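Long-range contacts in 4-hydroxythreonine-4-phosphate dehydrogenase (PDB 6XMY), which probably catalyses the NAD(P)-dependent oxidation of 4-(phosphooxy)-L-threonine, a step in the biosynthesis of pyridoxine 5'-phosphate: residues K276-N285 / R294-A302; L26-V37 / P313-K324. All coordinates share one frame; numbering follows the deposited sequence.

Contact 1: residues K276-N285 / R294-A302. With NAD (nicotinamide-adenine-dinucleotide), chain B; SO4 (sulfate ion), chain C.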
loop_
_atom_site.group_PDB
_atom_site.type_symbol
_atom_site.label_atom_id
_atom_site.label_comp_id
_atom_site.label_asym_id
_atom_site.label_seq_id
_atom_site.Cartn_x
_atom_site.Cartn_y
_atom_site.Cartn_z
ATOM N N LYS A 276 10.966 2.247 6.696
ATOM C CA LYS A 276 10.331 3.460 7.191
ATOM C C LYS A 276 11.330 4.374 7.879
ATOM O O LYS A 276 11.194 5.599 7.809
ATOM C CB LYS A 276 9.148 3.119 8.096
ATOM C CG LYS A 276 8.002 2.454 7.331
ATOM C CD LYS A 276 6.744 2.328 8.169
ATOM C CE LYS A 276 5.692 1.524 7.452
ATOM N NZ LYS A 276 4.398 1.565 8.201
ATOM N N TYR A 277 12.352 3.804 8.523
ATOM C CA TYR A 277 13.392 4.647 9.095
ATOM C C TYR A 277 14.081 5.456 8.004
ATOM O O TYR A 277 14.354 6.652 8.175
ATOM C CB TYR A 277 14.399 3.772 9.842
ATOM C CG TYR A 277 15.452 4.557 10.579
ATOM C CD1 TYR A 277 15.191 5.096 11.838
ATOM C CD2 TYR A 277 16.706 4.773 10.019
ATOM C CE1 TYR A 277 16.154 5.816 12.521
ATOM C CE2 TYR A 277 17.676 5.480 10.698
ATOM C CZ TYR A 277 17.393 6.009 11.945
ATOM O OH TYR A 277 18.355 6.722 12.628
ATOM N N ALA A 278 14.345 4.823 6.860
ATOM C CA ALA A 278 15.019 5.499 5.758
ATOM C C ALA A 278 14.101 6.461 5.009
ATOM O O ALA A 278 14.556 7.522 4.565
ATOM C CB ALA A 278 15.588 4.468 4.786
ATOM N N GLY A 279 12.822 6.120 4.839
ATOM C CA GLY A 279 11.998 6.879 3.911
ATOM C C GLY A 279 10.538 7.082 4.258
ATOM O O GLY A 279 9.713 7.210 3.352
ATOM N N PHE A 280 10.217 7.173 5.550
ATOM C CA PHE A 280 8.827 7.246 6.012
ATOM C C PHE A 280 7.985 8.249 5.228
ATOM O O PHE A 280 6.850 7.950 4.843
ATOM C CB PHE A 280 8.822 7.606 7.500
ATOM C CG PHE A 280 7.468 7.531 8.153
ATOM C CD1 PHE A 280 6.965 8.619 8.843
ATOM C CD2 PHE A 280 6.724 6.368 8.111
ATOM C CE1 PHE A 280 5.731 8.552 9.463
ATOM C CE2 PHE A 280 5.495 6.292 8.730
ATOM C CZ PHE A 280 4.996 7.386 9.404
ATOM N N ASN A 281 8.505 9.456 4.997
ATOM C CA ASN A 281 7.694 10.511 4.385
ATOM C C ASN A 281 7.730 10.509 2.864
ATOM O O ASN A 281 7.162 11.413 2.241
ATOM C CB ASN A 281 8.062 11.880 4.955
ATOM C CG ASN A 281 7.771 11.975 6.432
ATOM O OD1 ASN A 281 6.651 11.707 6.874
ATOM N ND2 ASN A 281 8.780 12.335 7.207
ATOM N N GLU A 282 8.366 9.520 2.247
ATOM C CA GLU A 282 8.357 9.404 0.796
ATOM C C GLU A 282 7.903 8.040 0.308
ATOM O O GLU A 282 7.631 7.896 -0.890
ATOM C CB GLU A 282 9.753 9.679 0.217
ATOM C CG GLU A 282 10.717 8.517 0.419
ATOM C CD GLU A 282 11.943 8.590 -0.472
ATOM O OE1 GLU A 282 13.026 8.948 0.038
ATOM O OE2 GLU A 282 11.824 8.283 -1.680
ATOM N N ALA A 283 7.803 7.049 1.185
ATOM C CA ALA A 283 7.592 5.673 0.767
ATOM C C ALA A 283 6.130 5.403 0.440
ATOM O O ALA A 283 5.213 6.026 0.990
ATOM C CB ALA A 283 8.067 4.704 1.849
ATOM N N VAL A 284 5.931 4.444 -0.462
ATOM C CA VAL A 284 4.626 4.054 -0.968
ATOM C C VAL A 284 4.477 2.557 -0.773
ATOM O O VAL A 284 5.408 1.794 -1.043
ATOM C CB VAL A 284 4.514 4.388 -2.467
ATOM C CG1 VAL A 284 3.174 3.908 -3.042
ATOM C CG2 VAL A 284 4.704 5.885 -2.691
ATOM N N ASN A 285 3.307 2.141 -0.301
ATOM C CA ASN A 285 2.929 0.738 -0.254
ATOM C C ASN A 285 2.176 0.457 -1.543
ATOM O O ASN A 285 1.143 1.078 -1.810
ATOM C CB ASN A 285 2.068 0.490 0.991
ATOM C CG ASN A 285 1.291 -0.821 0.956
ATOM O OD1 ASN A 285 1.539 -1.711 0.133
ATOM N ND2 ASN A 285 0.328 -0.938 1.869
ATOM N N ARG A 294 -2.960 -0.366 -7.429
ATOM C CA ARG A 294 -3.332 0.135 -6.111
ATOM C C ARG A 294 -2.075 0.517 -5.353
ATOM O O ARG A 294 -1.199 -0.328 -5.137
ATOM C CB ARG A 294 -4.145 -0.887 -5.308
ATOM C CG ARG A 294 -4.495 -0.392 -3.901
ATOM C CD ARG A 294 -3.572 -1.002 -2.858
ATOM N NE ARG A 294 -3.718 -0.374 -1.541
ATOM C CZ ARG A 294 -3.334 -0.934 -0.395
ATOM N NH1 ARG A 294 -2.815 -2.155 -0.390
ATOM N NH2 ARG A 294 -3.494 -0.284 0.753
ATOM N N THR A 295 -1.989 1.781 -4.952
ATOM C CA THR A 295 -0.937 2.260 -4.066
ATOM C C THR A 295 -1.562 2.761 -2.773
ATOM O O THR A 295 -2.788 2.862 -2.635
ATOM C CB THR A 295 -0.112 3.375 -4.719
ATOM O OG1 THR A 295 -0.957 4.505 -4.966
ATOM C CG2 THR A 295 0.498 2.897 -6.026
ATOM N N SER A 296 -0.690 3.109 -1.831
ATOM C CA SER A 296 -1.128 3.431 -0.485
ATOM C C SER A 296 -0.067 4.263 0.213
ATOM O O SER A 296 1.130 4.172 -0.093
ATOM C CB SER A 296 -1.376 2.145 0.297
ATOM O OG SER A 296 -1.829 2.425 1.607
ATOM N N VAL A 297 -0.526 5.035 1.204
ATOM C CA VAL A 297 0.400 5.604 2.169
ATOM C C VAL A 297 1.118 4.480 2.901
ATOM O O VAL A 297 0.657 3.334 2.949
ATOM C CB VAL A 297 -0.327 6.509 3.172
ATOM C CG1 VAL A 297 -0.888 7.735 2.473
ATOM C CG2 VAL A 297 -1.405 5.726 3.921
ATOM N N ASP A 298 2.267 4.821 3.488
ATOM C CA ASP A 298 3.069 3.881 4.266
ATOM C C ASP A 298 2.898 4.091 5.765
ATOM O O ASP A 298 3.804 3.787 6.549
ATOM C CB ASP A 298 4.545 3.963 3.881
ATOM C CG ASP A 298 5.219 5.192 4.441
ATOM O OD1 ASP A 298 4.520 6.191 4.707
ATOM O OD2 ASP A 298 6.452 5.151 4.646
ATOM N N HIS A 299 1.753 4.615 6.183
ATOM C CA HIS A 299 1.529 4.942 7.578
ATOM C C HIS A 299 0.070 4.686 7.906
ATOM O O HIS A 299 -0.751 4.416 7.026
ATOM C CB HIS A 299 1.916 6.391 7.881
ATOM C CG HIS A 299 1.143 7.397 7.085
ATOM N ND1 HIS A 299 -0.188 7.667 7.326
ATOM C CD2 HIS A 299 1.513 8.204 6.060
ATOM C CE1 HIS A 299 -0.606 8.593 6.481
ATOM N NE2 HIS A 299 0.405 8.937 5.701
ATOM N N GLY A 300 -0.247 4.804 9.186
ATOM C CA GLY A 300 -1.570 4.531 9.693
ATOM C C GLY A 300 -2.410 5.773 9.883
ATOM O O GLY A 300 -2.132 6.847 9.329
ATOM N N THR A 301 -3.448 5.622 10.712
ATOM C CA THR A 301 -4.511 6.606 10.831
ATOM C C THR A 301 -4.114 7.830 11.637
ATOM O O THR A 301 -4.781 8.858 11.526
ATOM C CB THR A 301 -5.754 5.951 11.446
ATOM O OG1 THR A 301 -5.385 5.172 12.596
ATOM C CG2 THR A 301 -6.416 5.042 10.438
ATOM N N ALA A 302 -3.081 7.735 12.472
ATOM C CA ALA A 302 -2.609 8.865 13.277
ATOM C C ALA A 302 -3.773 9.668 13.877
ATOM O O ALA A 302 -3.890 10.878 13.691
ATOM C CB ALA A 302 -1.656 9.752 12.471
HETATM P PA NAD B . 0.494 5.091 12.538
HETATM O O1A NAD B . -0.938 5.536 12.761
HETATM O O2A NAD B . 1.397 5.400 11.362
HETATM O O5B NAD B . 1.228 5.882 13.881
HETATM C C5B NAD B . 2.612 5.625 13.939
HETATM C C4B NAD B . 3.370 6.923 14.271
HETATM O O4B NAD B . 3.544 7.675 13.047
HETATM C C3B NAD B . 2.513 7.785 15.240
HETATM O O3B NAD B . 3.442 8.412 16.107
HETATM C C2B NAD B . 1.803 8.770 14.266
HETATM O O2B NAD B . 1.518 10.008 14.849
HETATM C C1B NAD B . 2.922 8.958 13.193
HETATM N N9A NAD B . 2.394 9.238 11.861
HETATM C C8A NAD B . 1.655 8.412 10.995
HETATM N N7A NAD B . 1.373 9.006 9.848
HETATM C C5A NAD B . 1.955 10.262 9.939
HETATM C C6A NAD B . 2.006 11.358 9.053
HETATM N N6A NAD B . 1.422 11.270 7.829
HETATM N N1A NAD B . 2.659 12.502 9.414
HETATM C C2A NAD B . 3.239 12.527 10.653
HETATM N N3A NAD B . 3.271 11.573 11.601
HETATM C C4A NAD B . 2.606 10.435 11.198
HETATM O O3 NAD B . 0.426 3.482 12.719
HETATM P PN NAD B . 0.114 2.632 14.019
HETATM O O1N NAD B . 0.910 1.349 14.049
HETATM O O2N NAD B . -0.184 3.538 15.167
HETATM O O5D NAD B . -1.486 1.948 13.669
HETATM C C5D NAD B . -2.529 2.865 13.644
HETATM C C4D NAD B . -3.642 2.252 12.791
HETATM O O4D NAD B . -3.281 2.442 11.399
HETATM C C3D NAD B . -3.721 0.703 13.020
HETATM O O3D NAD B . -5.076 0.371 12.920
HETATM C C2D NAD B . -2.924 0.137 11.823
HETATM O O2D NAD B . -3.345 -1.122 11.378
HETATM C C1D NAD B . -3.390 1.174 10.763
HETATM N N1N NAD B . -2.467 1.214 9.577
HETATM C C2N NAD B . -3.079 1.273 8.354
HETATM C C3N NAD B . -2.312 1.320 7.187
HETATM C C7N NAD B . -3.078 1.396 5.920
HETATM O O7N NAD B . -4.308 1.467 5.925
HETATM N N7N NAD B . -2.343 1.413 4.753
HETATM C C4N NAD B . -0.907 1.306 7.269
HETATM C C5N NAD B . -0.311 1.258 8.542
HETATM C C6N NAD B . -1.107 1.203 9.703
HETATM S S SO4 C . -2.544 -2.810 3.823
HETATM O O1 SO4 C . -2.240 -2.178 2.542
HETATM O O2 SO4 C . -3.787 -2.253 4.347
HETATM O O3 SO4 C . -2.743 -4.240 3.593
HETATM O O4 SO4 C . -1.482 -2.603 4.822
HETATM O O HOH W 1 0.480 0.974 4.151
#

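Contact 2: residues L26-V37 / P313-K324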
loop_
_atom_site.group_PDB
_atom_site.type_symbol
_atom_site.label_atom_id
_atom_site.label_comp_id
_atom_site.label_asym_id
_atom_site.label_seq_id
_atom_site.Cartn_x
_atom_site.Cartn_y
_atom_site.Cartn_z
ATOM N N LEU A 26 -5.441 14.159 4.508
ATOM C CA LEU A 26 -4.497 13.948 3.419
ATOM C C LEU A 26 -5.155 14.146 2.063
ATOM O O LEU A 26 -4.524 14.666 1.137
ATOM C CB LEU A 26 -3.888 12.552 3.529
ATOM C CG LEU A 26 -3.010 12.373 4.774
ATOM C CD1 LEU A 26 -2.594 10.918 4.949
ATOM C CD2 LEU A 26 -1.798 13.286 4.675
ATOM N N CYS A 27 -6.418 13.731 1.927
ATOM C CA CYS A 27 -7.128 13.972 0.676
ATOM C C CYS A 27 -7.332 15.463 0.445
ATOM O O CYS A 27 -7.206 15.946 -0.686
ATOM C CB CYS A 27 -8.462 13.230 0.684
ATOM S SG CYS A 27 -8.269 11.431 0.669
ATOM N N LEU A 28 -7.634 16.209 1.513
ATOM C CA LEU A 28 -7.799 17.651 1.381
ATOM C C LEU A 28 -6.503 18.314 0.941
ATOM O O LEU A 28 -6.536 19.306 0.206
ATOM C CB LEU A 28 -8.312 18.247 2.694
ATOM C CG LEU A 28 -9.690 17.756 3.139
ATOM C CD1 LEU A 28 -10.021 18.245 4.539
ATOM C CD2 LEU A 28 -10.788 18.193 2.150
ATOM N N ALA A 29 -5.351 17.770 1.356
ATOM C CA ALA A 29 -4.066 18.289 0.895
ATOM C C ALA A 29 -3.903 18.189 -0.617
ATOM O O ALA A 29 -3.123 18.954 -1.198
ATOM C CB ALA A 29 -2.916 17.560 1.595
ATOM N N LEU A 30 -4.616 17.271 -1.266
ATOM C CA LEU A 30 -4.537 17.161 -2.715
ATOM C C LEU A 30 -5.256 18.299 -3.424
ATOM O O LEU A 30 -5.070 18.465 -4.635
ATOM C CB LEU A 30 -5.108 15.809 -3.155
ATOM C CG LEU A 30 -4.374 14.606 -2.548
ATOM C CD1 LEU A 30 -5.056 13.286 -2.880
ATOM C CD2 LEU A 30 -2.901 14.571 -2.973
ATOM N N ALA A 31 -6.070 19.080 -2.704
ATOM C CA ALA A 31 -6.856 20.127 -3.351
ATOM C C ALA A 31 -5.967 21.179 -3.987
ATOM O O ALA A 31 -6.342 21.783 -4.999
ATOM C CB ALA A 31 -7.808 20.781 -2.349
ATOM N N GLU A 32 -4.784 21.400 -3.432
ATOM C CA GLU A 32 -3.916 22.442 -3.946
ATOM C C GLU A 32 -3.033 21.989 -5.099
ATOM O O GLU A 32 -2.331 22.821 -5.689
ATOM C CB GLU A 32 -3.092 23.036 -2.802
ATOM C CG GLU A 32 -3.972 23.809 -1.844
ATOM C CD GLU A 32 -4.760 24.894 -2.561
ATOM O OE1 GLU A 32 -4.264 25.433 -3.576
ATOM O OE2 GLU A 32 -5.884 25.203 -2.124
ATOM N N THR A 33 -3.069 20.709 -5.445
ATOM C CA THR A 33 -2.283 20.170 -6.539
ATOM C C THR A 33 -3.104 20.166 -7.825
ATOM O O THR A 33 -4.300 20.463 -7.836
ATOM C CB THR A 33 -1.851 18.739 -6.226
ATOM O OG1 THR A 33 -2.974 17.855 -6.376
ATOM C CG2 THR A 33 -1.316 18.636 -4.801
ATOM N N ASP A 34 -2.439 19.809 -8.924
ATOM C CA ASP A 34 -3.105 19.497 -10.182
ATOM C C ASP A 34 -3.081 18.000 -10.469
ATOM O O ASP A 34 -3.173 17.587 -11.629
ATOM C CB ASP A 34 -2.520 20.309 -11.340
ATOM C CG ASP A 34 -1.086 19.945 -11.639
ATOM O OD1 ASP A 34 -0.588 20.323 -12.724
ATOM O OD2 ASP A 34 -0.461 19.262 -10.804
ATOM N N LEU A 35 -2.948 17.183 -9.434
ATOM C CA LEU A 35 -2.964 15.742 -9.615
ATOM C C LEU A 35 -4.394 15.304 -9.910
ATOM O O LEU A 35 -5.331 15.774 -9.256
ATOM C CB LEU A 35 -2.429 15.045 -8.365
ATOM C CG LEU A 35 -0.938 15.269 -8.078
ATOM C CD1 LEU A 35 -0.595 14.887 -6.647
ATOM C CD2 LEU A 35 -0.071 14.489 -9.049
ATOM N N PRO A 36 -4.605 14.448 -10.886
ATOM C CA PRO A 36 -5.980 14.180 -11.351
ATOM C C PRO A 36 -6.670 13.145 -10.473
ATOM O O PRO A 36 -6.700 11.942 -10.749
ATOM C CB PRO A 36 -5.750 13.651 -12.764
ATOM C CG PRO A 36 -4.419 12.972 -12.678
ATOM C CD PRO A 36 -3.594 13.801 -11.741
ATOM N N VAL A 37 -7.235 13.627 -9.369
ATOM C CA VAL A 37 -7.758 12.753 -8.330
ATOM C C VAL A 37 -9.242 13.001 -8.119
ATOM O O VAL A 37 -9.753 14.110 -8.313
ATOM C CB VAL A 37 -6.984 12.912 -7.003
ATOM C CG1 VAL A 37 -5.516 12.577 -7.208
ATOM C CG2 VAL A 37 -7.161 14.326 -6.440
ATOM N N PRO A 313 2.046 15.159 4.516
ATOM C CA PRO A 313 1.386 14.540 3.358
ATOM C C PRO A 313 2.333 13.903 2.357
ATOM O O PRO A 313 1.887 13.537 1.267
ATOM C CB PRO A 313 0.679 15.741 2.711
ATOM C CG PRO A 313 1.672 16.859 2.938
ATOM C CD PRO A 313 2.211 16.613 4.341
ATOM N N GLY A 314 3.615 13.748 2.697
ATOM C CA GLY A 314 4.590 13.288 1.720
ATOM C C GLY A 314 4.307 11.903 1.179
ATOM O O GLY A 314 4.440 11.663 -0.028
ATOM N N SER A 315 3.917 10.969 2.052
ATOM C CA SER A 315 3.623 9.616 1.585
ATOM C C SER A 315 2.398 9.595 0.676
ATOM O O SER A 315 2.411 8.944 -0.376
ATOM C CB SER A 315 3.432 8.662 2.760
ATOM O OG SER A 315 3.154 7.360 2.281
ATOM N N MET A 316 1.329 10.303 1.051
ATOM C CA MET A 316 0.155 10.375 0.182
ATOM C C MET A 316 0.522 10.948 -1.182
ATOM O O MET A 316 0.125 10.409 -2.227
ATOM C CB MET A 316 -0.940 11.206 0.847
ATOM C CG MET A 316 -2.136 11.454 -0.080
ATOM S SD MET A 316 -2.994 9.961 -0.654
ATOM C CE MET A 316 -4.036 9.634 0.766
ATOM N N LEU A 317 1.294 12.041 -1.197
ATOM C CA LEU A 317 1.661 12.653 -2.472
ATOM C C LEU A 317 2.484 11.695 -3.315
ATOM O O LEU A 317 2.264 11.575 -4.528
ATOM C CB LEU A 317 2.413 13.964 -2.239
ATOM C CG LEU A 317 1.571 15.146 -1.762
ATOM C CD1 LEU A 317 2.475 16.252 -1.201
ATOM C CD2 LEU A 317 0.721 15.681 -2.904
ATOM N N ALA A 318 3.434 10.996 -2.690
ATOM C CA ALA A 318 4.218 9.992 -3.400
ATOM C C ALA A 318 3.341 8.852 -3.911
ATOM O O ALA A 318 3.555 8.348 -5.023
ATOM C CB ALA A 318 5.327 9.460 -2.493
ATOM N N ALA A 319 2.339 8.439 -3.123
ATOM C CA ALA A 319 1.476 7.330 -3.533
ATOM C C ALA A 319 0.621 7.705 -4.736
ATOM O O ALA A 319 0.430 6.888 -5.647
ATOM C CB ALA A 319 0.583 6.894 -2.374
ATOM N N VAL A 320 0.100 8.931 -4.750
ATOM C CA VAL A 320 -0.663 9.414 -5.896
ATOM C C VAL A 320 0.233 9.521 -7.121
ATOM O O VAL A 320 -0.145 9.108 -8.224
ATOM C CB VAL A 320 -1.339 10.754 -5.555
ATOM C CG1 VAL A 320 -2.015 11.329 -6.797
ATOM C CG2 VAL A 320 -2.360 10.578 -4.425
ATOM N N LYS A 321 1.441 10.061 -6.952
ATOM C CA LYS A 321 2.332 10.201 -8.099
ATOM C C LYS A 321 2.745 8.844 -8.654
ATOM O O LYS A 321 2.827 8.666 -9.877
ATOM C CB LYS A 321 3.544 11.051 -7.717
ATOM C CG LYS A 321 3.182 12.515 -7.529
ATOM C CD LYS A 321 4.341 13.325 -6.979
ATOM C CE LYS A 321 3.829 14.506 -6.163
ATOM N NZ LYS A 321 4.909 15.467 -5.793
ATOM N N MET A 322 2.986 7.866 -7.782
ATOM C CA MET A 322 3.346 6.540 -8.274
ATOM C C MET A 322 2.186 5.901 -9.028
ATOM O O MET A 322 2.386 5.300 -10.091
ATOM C CB MET A 322 3.808 5.647 -7.124
ATOM C CG MET A 322 4.208 4.265 -7.588
ATOM S SD MET A 322 4.892 3.235 -6.292
ATOM C CE MET A 322 6.362 4.168 -5.867
ATOM N N ALA A 323 0.969 6.024 -8.496
ATOM C CA ALA A 323 -0.195 5.492 -9.196
ATOM C C ALA A 323 -0.369 6.163 -10.553
ATOM O O ALA A 323 -0.641 5.491 -11.559
ATOM C CB ALA A 323 -1.445 5.645 -8.331
ATOM N N LYS A 324 -0.198 7.486 -10.604
ATOM C CA LYS A 324 -0.269 8.204 -11.872
ATOM C C LYS A 324 0.778 7.691 -12.849
ATOM O O LYS A 324 0.478 7.438 -14.024
ATOM C CB LYS A 324 -0.074 9.700 -11.636
ATOM C CG LYS A 324 -0.049 10.539 -12.911
ATOM C CD LYS A 324 0.299 11.986 -12.598
ATOM C CE LYS A 324 0.918 12.700 -13.788
ATOM N NZ LYS A 324 1.424 14.046 -13.383
HETATM O O HOH W 2 -0.683 15.861 -12.537
#

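Contact 1: residues K276-N285 / R294-A302
Lys276 and Asp298 run past each other in opposite directions, and the extended lysine chain carries NZ beyond the carboxylate to the backbone: NZ donates to Asp298 O at 2.8 Å, from above the carbonyl plane. The Asp298 carboxylate turns to Phe280 and Ala283; its OD2 is 2.8 Å from Phe280 O, two acceptors side by side without a hydrogen bond, and 3.3 Å from Ala283 CB. Phe280, its CG turned away from the backbone N (chi1 -172°), extends its ring toward the 294-302 segment, where CZ meets His299 CB at 3.6 Å and the ring edge faces C8A of the NAD adenine. One face of the His299 imidazole rests on Val297, the opposite face on adenine N6A; ND1 donates in the ring plane to Gly300 O, which fixes the ring's rotation. Gly300 N and Ala302 N then bind the cofactor's phosphate oxygens.

At the other end, Asn285 N bonds to Ser296 O (3.0 Å) in an antiparallel hydrogen-bonded pair whose side chains share a sheet face. There Asn285 ND2 and both terminal nitrogens of Arg294 converge on sulfate O1, with Arg294 edge-on; NH1 also bonds to Thr287 OG1 and NH2 to Thr120 OG1. Asn285 and Arg294 are predicted to bind substrate, consistent with the sulfate occupying the place of its phosphate. The contact spans the hairpin of strands 284-288 and 294-297 and the end of helix 268-279, with strand 152-156 beside Asn285 and helix 314-328 packed on Val284 and Thr295.

Contact 2: residues L26-V37 / P313-K324
Leu26 and Pro313 bring the two backbones closest, their CA atoms 5.9 Å apart, and the separation widens to 7.7 Å between the CA atoms of Leu30 and Leu317. Pro313 is the N-cap of the helix that continues through Lys324, whereas residues 26-37 begin in the last part of helix 23-29 and continue as a loop along it. Leu26 crosses Pro313 at about a right angle, its CD2 lying 3.7 Å from Pro313 CA. Met316 bends at chi2 and chi3 (61° and 82°), which curls its methyl CE back against Leu26 CB at 4.0 Å.

Leu30 divides its branches: it and Leu317 run past each other in opposite directions, with CD2 to CD2 at 3.8 Å, while Leu30 CD1 meets Val320 CG2 tip to tip. The chain then passes through an ST turn, in which Thr33 OG1 accepts from Leu35 N; the same hydroxyl donates to Leu30 O. This comes just before Leu35, whose side chain points toward the helix. Such apolar packing joins helix 23-29 and the loop leading into strand 37-41 to helix 314-328, which lies against strands 12-15 and 117-120 of the PdxA fold.

Leu35 CD1 sits against both Val320 CG1 and Leu317 CD2, crossing the leucine at about a right angle, and its CD2 rests on Lys321 CG. From the strand side, Val37 CG1 reaches the same Val320 methyl, CG1, at 3.7 Å. Nearer the solvent, the extended aliphatic chain of Lys324 passes Pro36, and a water links its NZ to Asp34 O.

Overall arrangement
Contact 1 is the more deeply buried, its centre about 8 Å from the centre of the chain, whereas that of contact 2 lies about 14 Å away and the contact is only partly buried. Their chemistry follows: 276-285 with 294-302 is rich in polar groups directed at NAD and sulfate, while 26-37 with 313-324 has no direct hydrogen bond between its segments and rests on aliphatic side chains. Helix 314-328 serves both. One side takes Leu26, Leu30 and Leu35; towards contact 1, Ser315 OG probably bonds to Ala283 O and Ala319 O to Thr295 OG1. Leu26 also touches His299, so contact 2 borders the adenine end of the cofactor pocket.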